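Non-ribosomal peptide synthetase (Methanobrevibacter ruminantium, PDB 6VTJ) probably releases peptides made on a non-ribosomal assembly line by reducing their thioester link to the carrier, through a fused thiolation–reductase pair of domains. Local coordinates at residues A[236-241]-A[297-302]. Sequence-based numbering, arbitrary orientation.
Sequences DGVING and FLAERA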
ATOM      1  N   ASP A 236       7.267  -7.706 -11.742  1.00 34.66           N
ATOM      2  CA  ASP A 236       8.364  -7.736 -12.708  1.00 32.13           C
ATOM      3  C   ASP A 236       9.508  -6.827 -12.270  1.00 31.90           C
ATOM      4  O   ASP A 236      10.678  -7.138 -12.507  1.00 31.26           O
ATOM      5  CB  ASP A 236       7.876  -7.324 -14.100  1.00 31.84           C
ATOM      6  CG  ASP A 236       6.836  -8.301 -14.700  1.00 42.66           C
ATOM      7  OD1 ASP A 236       6.706  -9.455 -14.234  1.00 39.66           O
ATOM      8  OD2 ASP A 236       6.123  -7.895 -15.646  1.00 47.38           O
ATOM      9  N   GLY A 237       9.191  -5.677 -11.664  1.00 28.02           N
ATOM     10  CA  GLY A 237      10.246  -4.791 -11.192  1.00 30.74           C
ATOM     11  C   GLY A 237      11.063  -5.410 -10.069  1.00 29.42           C
ATOM     12  O   GLY A 237      12.280  -5.228  -9.999  1.00 28.74           O
ATOM     13  N   VAL A 238      10.406  -6.156  -9.178  1.00 28.92           N
ATOM     14  CA  VAL A 238      11.139  -6.891  -8.154  1.00 26.68           C
ATOM     15  C   VAL A 238      12.004  -7.981  -8.790  1.00 30.29           C
ATOM     16  O   VAL A 238      13.169  -8.169  -8.415  1.00 34.00           O
ATOM     17  CB  VAL A 238      10.162  -7.464  -7.115  1.00 27.33           C
ATOM     18  CG1 VAL A 238      10.844  -8.504  -6.274  1.00 26.70           C
ATOM     19  CG2 VAL A 238       9.607  -6.358  -6.234  1.00 28.60           C
ATOM     20  N   ILE A 239      11.458  -8.717  -9.756  1.00 27.18           N
ATOM     21  CA  ILE A 239      12.251  -9.759 -10.403  1.00 28.10           C
ATOM     22  C   ILE A 239      13.481  -9.153 -11.063  1.00 32.64           C
ATOM     23  O   ILE A 239      14.594  -9.669 -10.924  1.00 34.22           O
ATOM     24  CB  ILE A 239      11.386 -10.550 -11.399  1.00 29.31           C
ATOM     25  CG1 ILE A 239      10.625 -11.636 -10.632  1.00 28.80           C
ATOM     26  CG2 ILE A 239      12.263 -11.168 -12.504  1.00 29.31           C
ATOM     27  CD1 ILE A 239       9.318 -12.054 -11.238  1.00 26.71           C
ATOM     28  N   ASN A 240      13.309  -8.033 -11.758  1.00 33.53           N
ATOM     29  CA  ASN A 240      14.445  -7.365 -12.378  1.00 32.43           C
ATOM     30  C   ASN A 240      15.473  -6.919 -11.341  1.00 35.37           C
ATOM     31  O   ASN A 240      16.688  -7.056 -11.557  1.00 32.51           O
ATOM     32  CB  ASN A 240      13.941  -6.174 -13.190  1.00 30.70           C
ATOM     33  CG  ASN A 240      13.039  -6.594 -14.334  1.00 36.95           C
ATOM     34  OD1 ASN A 240      13.117  -7.720 -14.831  1.00 36.66           O
ATOM     35  ND2 ASN A 240      12.169  -5.689 -14.754  1.00 37.27           N
ATOM     36  N   GLY A 241      15.008  -6.372 -10.206  1.00 32.03           N
ATOM     37  CA  GLY A 241      15.946  -5.948  -9.177  1.00 29.34           C
ATOM     38  C   GLY A 241      16.692  -7.112  -8.556  1.00 31.68           C
ATOM     39  O   GLY A 241      17.882  -6.997  -8.232  1.00 26.82           O
ATOM     40  N   PHE A 297       2.400 -10.198  -2.622  1.00 25.41           N
ATOM     41  CA  PHE A 297       2.682 -11.566  -2.213  1.00 26.74           C
ATOM     42  C   PHE A 297       3.608 -12.258  -3.207  1.00 29.29           C
ATOM     43  O   PHE A 297       4.551 -12.962  -2.807  1.00 28.69           O
ATOM     44  CB  PHE A 297       1.373 -12.349  -2.066  1.00 27.10           C
ATOM     45  CG  PHE A 297       1.572 -13.836  -1.927  1.00 30.54           C
ATOM     46  CD1 PHE A 297       1.615 -14.662  -3.058  1.00 27.45           C
ATOM     47  CD2 PHE A 297       1.725 -14.410  -0.673  1.00 25.21           C
ATOM     48  CE1 PHE A 297       1.821 -16.033  -2.937  1.00 30.08           C
ATOM     49  CE2 PHE A 297       1.919 -15.786  -0.541  1.00 29.77           C
ATOM     50  CZ  PHE A 297       1.965 -16.601  -1.685  1.00 32.53           C
ATOM     51  N   LEU A 298       3.337 -12.095  -4.507  1.00 28.14           N
ATOM     52  CA  LEU A 298       4.182 -12.722  -5.525  1.00 28.80           C
ATOM     53  C   LEU A 298       5.594 -12.154  -5.474  1.00 29.41           C
ATOM     54  O   LEU A 298       6.580 -12.879  -5.663  1.00 29.12           O
ATOM     55  CB  LEU A 298       3.562 -12.524  -6.916  1.00 29.11           C
ATOM     56  CG  LEU A 298       2.232 -13.254  -7.180  1.00 31.33           C
ATOM     57  CD1 LEU A 298       1.629 -12.868  -8.538  1.00 29.54           C
ATOM     58  CD2 LEU A 298       2.418 -14.774  -7.080  1.00 31.77           C
ATOM     59  N   ALA A 299       5.713 -10.858  -5.191  1.00 25.22           N
ATOM     60  CA  ALA A 299       7.036 -10.280  -5.014  1.00 27.03           C
ATOM     61  C   ALA A 299       7.768 -10.892  -3.816  1.00 28.74           C
ATOM     62  O   ALA A 299       8.957 -11.225  -3.909  1.00 30.04           O
ATOM     63  CB  ALA A 299       6.902  -8.771  -4.874  1.00 26.23           C
ATOM     64  N   GLU A 300       7.072 -11.053  -2.685  1.00 29.15           N
ATOM     65  CA  GLU A 300       7.686 -11.666  -1.510  1.00 27.14           C
ATOM     66  C   GLU A 300       8.190 -13.058  -1.837  1.00 27.12           C
ATOM     67  O   GLU A 300       9.295 -13.443  -1.442  1.00 29.10           O
ATOM     68  CB  GLU A 300       6.688 -11.725  -0.346  1.00 30.49           C
ATOM     69  CG  GLU A 300       6.521 -10.404   0.430  1.00 32.61           C
ATOM     70  CD  GLU A 300       5.852 -10.566   1.795  1.00 28.11           C
ATOM     71  OE1 GLU A 300       5.837 -11.692   2.333  1.00 32.46           O
ATOM     72  OE2 GLU A 300       5.359  -9.557   2.350  1.00 28.49           O
ATOM     73  N   ARG A 301       7.367 -13.843  -2.531  1.00 29.26           N
ATOM     74  CA  ARG A 301       7.774 -15.201  -2.890  1.00 28.42           C
ATOM     75  C   ARG A 301       8.993 -15.198  -3.807  1.00 28.81           C
ATOM     76  O   ARG A 301       9.881 -16.041  -3.662  1.00 31.50           O
ATOM     77  CB  ARG A 301       6.619 -15.939  -3.553  1.00 34.21           C
ATOM     78  CG  ARG A 301       6.865 -17.426  -3.744  1.00 30.96           C
ATOM     79  CD  ARG A 301       5.622 -18.084  -4.324  1.00 35.32           C
ATOM     80  NE  ARG A 301       5.479 -17.791  -5.743  1.00 38.44           N
ATOM     81  CZ  ARG A 301       4.515 -18.275  -6.519  1.00 39.39           C
ATOM     82  NH1 ARG A 301       3.577 -19.074  -6.016  1.00 37.33           N
ATOM     83  NH2 ARG A 301       4.488 -17.950  -7.805  1.00 39.26           N
ATOM     84  N   ALA A 302       9.064 -14.258  -4.755  1.00 29.02           N
ATOM     85  CA  ALA A 302      10.266 -14.166  -5.585  1.00 28.69           C
ATOM     86  C   ALA A 302      11.502 -13.842  -4.746  1.00 32.57           C
ATOM     87  O   ALA A 302      12.597 -14.406  -4.966  1.00 31.19           O
ATOM     88  CB  ALA A 302      10.068 -13.120  -6.678  1.00 24.82           C
TER
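Val-238 of helix 229-246 sets its branched side chain against the methyl of Ala-299 on helix 291-308. The Val-238 CB already lies 4.2 Å from Ala-299 CB, and each branch then takes its own line. CG2, placed anti to the carbonyl carbon, makes the nearest approach, 3.9 Å from Ala-299 CB. CG1 stands anti to the backbone N (chi1 165°), which carries it along the neighbouring helix to the carbonyl: it is 4.1 Å from Ala-299 O while still brushing the methyl. The isopropyl group thus lies against a single methyl, and because that partner is alanine, the backbones come close, with Val-238 CA 6.2 Å from Ala-299 CA.

Both helices belong to successive beta-alpha-beta crossovers of the Rossmann-like reductase domain: helix 229-246 links strands 213-216 and 252-258, and helix 291-308 leads from the latter to strand 313-322. They pack side by side against the parallel sheet, and aliphatic residues suit Val-238 and Ala-299 because both are buried between helix and sheet. Each also touches Gln-255 on strand 252-258.

One turn along helix 291-308, Ala-302 points its methyl at helix 229-246 and meets Ile-239. This end of the contact is partly exposed. The Ile-239 CB leaves its helix to one side, but its longer branch bends back: CG1, the first carbon past CB, comes to 4.3 Å from Ala-302 CB, while CD1 of Ile-239 runs on past the methyl, 4.7 Å from Ala-302 CB. Leu-242 of helix 229-246 also touches Ala-302.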